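Local coordinates for cytochrome P450 reductase (PDB 5OGX), which passes electrons from NADH, by way of FAD and a [2Fe-2S] cluster, to a partner cytochrome P450 that O-demethylates lignin-derived aromatic compounds such as guaiacol, at residues 316-321 with 327-332. Numbering follows the deposited sequence.
Sequences AFKRRR and IHREKF. With FAD (flavin-adenine dinucleotide), chain B.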
loop_
_atom_site.group_PDB
_atom_site.type_symbol
_atom_site.label_atom_id
_atom_site.label_comp_id
_atom_site.label_asym_id
_atom_site.label_seq_id
_atom_site.Cartn_x
_atom_site.Cartn_y
_atom_site.Cartn_z
ATOM N N ALA A 316 -17.950 8.231 0.493
ATOM C CA ALA A 316 -18.215 9.478 1.204
ATOM C C ALA A 316 -17.505 10.652 0.543
ATOM O O ALA A 316 -18.098 11.729 0.389
ATOM C CB ALA A 316 -17.793 9.357 2.665
ATOM N N PHE A 317 -16.233 10.473 0.173
ATOM C CA PHE A 317 -15.530 11.505 -0.591
ATOM C C PHE A 317 -16.322 11.893 -1.838
ATOM O O PHE A 317 -16.494 13.078 -2.147
ATOM C CB PHE A 317 -14.145 11.009 -1.007
ATOM C CG PHE A 317 -13.108 10.983 0.089
ATOM C CD1 PHE A 317 -13.363 11.480 1.352
ATOM C CD2 PHE A 317 -11.851 10.456 -0.184
ATOM C CE1 PHE A 317 -12.376 11.454 2.334
ATOM C CE2 PHE A 317 -10.863 10.441 0.782
ATOM C CZ PHE A 317 -11.133 10.932 2.037
ATOM N N LYS A 318 -16.812 10.896 -2.579
ATOM C CA LYS A 318 -17.475 11.202 -3.846
ATOM C C LYS A 318 -18.792 11.930 -3.620
ATOM O O LYS A 318 -19.162 12.811 -4.403
ATOM C CB LYS A 318 -17.702 9.921 -4.651
ATOM C CG LYS A 318 -16.456 9.373 -5.307
ATOM C CD LYS A 318 -16.736 8.004 -5.949
ATOM C CE LYS A 318 -15.481 7.424 -6.594
ATOM N NZ LYS A 318 -15.797 6.247 -7.472
ATOM N N ARG A 319 -19.508 11.591 -2.547
ATOM C CA ARG A 319 -20.776 12.259 -2.272
ATOM C C ARG A 319 -20.575 13.733 -1.951
ATOM O O ARG A 319 -21.488 14.542 -2.156
ATOM C CB ARG A 319 -21.502 11.561 -1.126
ATOM C CG ARG A 319 -21.951 10.152 -1.470
ATOM C CD ARG A 319 -22.837 9.567 -0.382
ATOM N NE ARG A 319 -22.529 10.110 0.937
ATOM C CZ ARG A 319 -21.858 9.453 1.877
ATOM N NH1 ARG A 319 -21.625 10.034 3.039
ATOM N NH2 ARG A 319 -21.419 8.218 1.648
ATOM N N ARG A 320 -19.397 14.098 -1.444
ATOM C CA ARG A 320 -19.046 15.490 -1.207
ATOM C C ARG A 320 -18.290 16.093 -2.384
ATOM O O ARG A 320 -17.630 17.128 -2.227
ATOM C CB ARG A 320 -18.241 15.614 0.088
ATOM C CG ARG A 320 -19.048 15.278 1.349
ATOM C CD ARG A 320 -20.472 15.807 1.230
ATOM N NE ARG A 320 -21.233 15.721 2.475
ATOM C CZ ARG A 320 -21.296 16.689 3.382
ATOM N NH1 ARG A 320 -20.634 17.821 3.195
ATOM N NH2 ARG A 320 -22.023 16.526 4.482
ATOM N N ARG A 321 -18.370 15.446 -3.549
ATOM C CA ARG A 321 -17.999 15.975 -4.851
ATOM C C ARG A 321 -16.492 16.025 -5.054
ATOM O O ARG A 321 -16.008 16.753 -5.926
ATOM C CB ARG A 321 -18.648 17.344 -5.094
ATOM C CG ARG A 321 -20.176 17.210 -5.233
ATOM C CD ARG A 321 -20.904 18.545 -5.126
ATOM N NE ARG A 321 -20.784 19.309 -6.361
ATOM C CZ ARG A 321 -20.109 20.448 -6.455
ATOM N NH1 ARG A 321 -19.506 20.940 -5.381
ATOM N NH2 ARG A 321 -20.039 21.093 -7.613
ATOM N N ILE A 327 -8.944 10.307 -6.184
ATOM C CA ILE A 327 -9.140 9.465 -5.015
ATOM C C ILE A 327 -8.237 8.253 -5.148
ATOM O O ILE A 327 -8.297 7.525 -6.151
ATOM C CB ILE A 327 -10.609 9.057 -4.856
ATOM C CG1 ILE A 327 -11.490 10.300 -4.695
ATOM C CG2 ILE A 327 -10.765 8.059 -3.719
ATOM C CD1 ILE A 327 -12.989 10.012 -4.660
ATOM N N HIS A 328 -7.420 8.026 -4.135
ATOM C CA HIS A 328 -6.412 6.972 -4.139
ATOM C C HIS A 328 -6.667 6.033 -2.967
ATOM O O HIS A 328 -7.015 6.484 -1.875
ATOM C CB HIS A 328 -5.001 7.587 -4.038
ATOM C CG HIS A 328 -4.760 8.705 -5.006
ATOM N ND1 HIS A 328 -4.079 8.529 -6.195
ATOM C CD2 HIS A 328 -5.116 10.013 -4.967
ATOM C CE1 HIS A 328 -4.020 9.683 -6.841
ATOM N NE2 HIS A 328 -4.647 10.596 -6.121
ATOM N N ARG A 329 -6.486 4.722 -3.176
ATOM C CA ARG A 329 -6.887 3.735 -2.167
ATOM C C ARG A 329 -5.818 2.674 -1.997
ATOM O O ARG A 329 -5.213 2.241 -2.984
ATOM C CB ARG A 329 -8.197 2.993 -2.542
ATOM C CG ARG A 329 -9.209 3.769 -3.357
ATOM C CD ARG A 329 -9.832 2.926 -4.473
ATOM N NE ARG A 329 -10.923 3.661 -5.115
ATOM C CZ ARG A 329 -10.738 4.681 -5.949
ATOM N NH1 ARG A 329 -9.511 5.063 -6.273
ATOM N NH2 ARG A 329 -11.780 5.306 -6.472
ATOM N N GLU A 330 -5.622 2.231 -0.751
ATOM C CA GLU A 330 -4.804 1.059 -0.432
ATOM C C GLU A 330 -5.569 0.227 0.594
ATOM O O GLU A 330 -5.745 0.644 1.743
ATOM C CB GLU A 330 -3.420 1.449 0.108
ATOM C CG GLU A 330 -2.502 0.245 0.325
ATOM C CD GLU A 330 -1.775 -0.136 -0.961
ATOM O OE1 GLU A 330 -2.460 -0.385 -1.975
ATOM O OE2 GLU A 330 -0.529 -0.162 -0.963
ATOM N N LYS A 331 -6.040 -0.952 0.202
ATOM C CA LYS A 331 -6.820 -1.770 1.129
ATOM C C LYS A 331 -5.962 -2.859 1.759
ATOM O O LYS A 331 -5.310 -3.632 1.046
ATOM C CB LYS A 331 -8.020 -2.395 0.421
ATOM C CG LYS A 331 -8.818 -1.393 -0.387
ATOM C CD LYS A 331 -9.855 -2.120 -1.215
ATOM C CE LYS A 331 -11.036 -1.248 -1.507
ATOM N NZ LYS A 331 -11.698 -1.688 -2.766
ATOM N N PHE A 332 -5.975 -2.916 3.097
ATOM C CA PHE A 332 -5.270 -3.946 3.867
ATOM C C PHE A 332 -6.144 -5.207 3.912
ATOM O O PHE A 332 -6.626 -5.644 4.960
ATOM C CB PHE A 332 -4.955 -3.455 5.283
ATOM C CG PHE A 332 -3.853 -2.408 5.365
ATOM C CD1 PHE A 332 -3.237 -1.931 4.232
ATOM C CD2 PHE A 332 -3.440 -1.925 6.607
ATOM C CE1 PHE A 332 -2.213 -0.984 4.305
ATOM C CE2 PHE A 332 -2.424 -0.983 6.704
ATOM C CZ PHE A 332 -1.812 -0.508 5.550
HETATM P PA FAD B . -4.027 -13.949 9.394
HETATM O O1A FAD B . -3.467 -15.245 9.927
HETATM O O2A FAD B . -3.977 -13.828 7.890
HETATM O O5B FAD B . -5.595 -13.751 9.868
HETATM C C5B FAD B . -6.033 -14.350 11.067
HETATM C C4B FAD B . -7.586 -14.249 11.095
HETATM O O4B FAD B . -7.941 -13.012 11.311
HETATM C C3B FAD B . -8.167 -14.614 9.718
HETATM O O3B FAD B . -9.343 -15.267 9.895
HETATM C C2B FAD B . -8.362 -13.247 9.020
HETATM O O2B FAD B . -9.402 -13.318 7.949
HETATM C C1B FAD B . -8.684 -12.439 9.996
HETATM N N9A FAD B . -8.125 -11.123 9.819
HETATM C C8A FAD B . -7.100 -10.792 9.023
HETATM N N7A FAD B . -6.875 -9.479 9.170
HETATM C C5A FAD B . -7.759 -9.010 10.070
HETATM C C6A FAD B . -7.957 -7.749 10.578
HETATM N N6A FAD B . -7.390 -6.420 10.432
HETATM N N1A FAD B . -8.909 -7.536 11.477
HETATM C C2A FAD B . -9.693 -8.563 11.892
HETATM N N3A FAD B . -9.502 -9.813 11.397
HETATM C C4A FAD B . -8.527 -10.024 10.481
HETATM N N1 FAD B . -1.054 -4.651 8.131
HETATM C C2 FAD B . -0.347 -3.809 9.088
HETATM O O2 FAD B . -0.439 -4.020 10.251
HETATM N N3 FAD B . 0.500 -2.713 8.595
HETATM C C4 FAD B . 0.649 -2.409 7.205
HETATM O O4 FAD B . 1.329 -1.506 6.846
HETATM C C4X FAD B . -0.108 -3.272 6.248
HETATM N N5 FAD B . 0.038 -3.016 4.848
HETATM C C5X FAD B . -0.719 -3.860 3.926
HETATM C C6 FAD B . -0.628 -3.571 2.562
HETATM C C7 FAD B . -1.355 -4.389 1.694
HETATM C C7M FAD B . -1.124 -3.947 0.249
HETATM C C8 FAD B . -2.135 -5.442 2.166
HETATM C C8M FAD B . -2.882 -6.286 1.141
HETATM C C9 FAD B . -2.231 -5.718 3.526
HETATM C C9A FAD B . -1.524 -4.911 4.396
HETATM N N10 FAD B . -1.631 -5.214 5.834
HETATM C C10 FAD B . -0.926 -4.363 6.732
HETATM C "C1'" FAD B . -2.409 -6.365 6.323
HETATM C "C2'" FAD B . -1.273 -7.450 6.558
HETATM O "O2'" FAD B . -0.594 -7.842 5.372
HETATM C "C3'" FAD B . -1.769 -8.755 7.220
HETATM O "O3'" FAD B . -2.914 -9.178 6.537
HETATM C "C4'" FAD B . -2.109 -8.540 8.706
HETATM O "O4'" FAD B . -0.952 -8.181 9.414
HETATM C "C5'" FAD B . -2.696 -9.823 9.333
HETATM O "O5'" FAD B . -1.893 -10.928 8.969
HETATM P P FAD B . -1.793 -12.212 9.985
HETATM O O1P FAD B . -0.991 -13.278 9.289
HETATM O O2P FAD B . -1.303 -11.790 11.350
HETATM O O3P FAD B . -3.347 -12.693 10.179
#
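F317, near the C-terminal end of helix 307-319, approaches I327 at the start of strand 327-331 with their CA atoms 8.0 Å apart. This is the return half of a right-handed beta-alpha-beta crossover in the NAD-binding domain: strand 300-305 leads into the helix, and strand 327-331 comes back parallel to strand 300-305, as an outermost strand of the parallel sheet. A Schellman motif, with R321 at positive phi, M322 N paired with F317 O and R321 N donating to K318 O over 2.9 Å, ends the helix ahead of the loop leading to strand 327-331.

The contact rests on the delta methyl of I327. With CG1 beside the backbone N (chi1 -60°) and CD1 extended beyond it (chi2 175°), the branch reaches the helix, where CD1 lies 3.6 Å from K318 CG and 4.0 Å from F317 CB. The other branch, CG2, comes at the edge of the F317 ring, near its plane. That ring also meets F289 steeply and rests on L303, bridging to helix 285-292 and strand 300-305.

At the more exposed border the extended K318 chain passes obliquely over the I327 methyl and carries its ammonium to the edge of the R329 guanidinium, NZ to NH2 4.2 Å. These like charges would probably repel each other mildly. R329 folds back over its own strand: I327 CG2 lies over one guanidinium face, offset toward its rim, and NH1 makes a weak, bent bond to I327 O (2.7 Å, 117° at the hydrogen).

At the far end, the strand delivers F332 to the FAD pocket. Its ring lies over the flavin, offset so that CE1 sits 3.1 Å from N5 of the isoalloxazine.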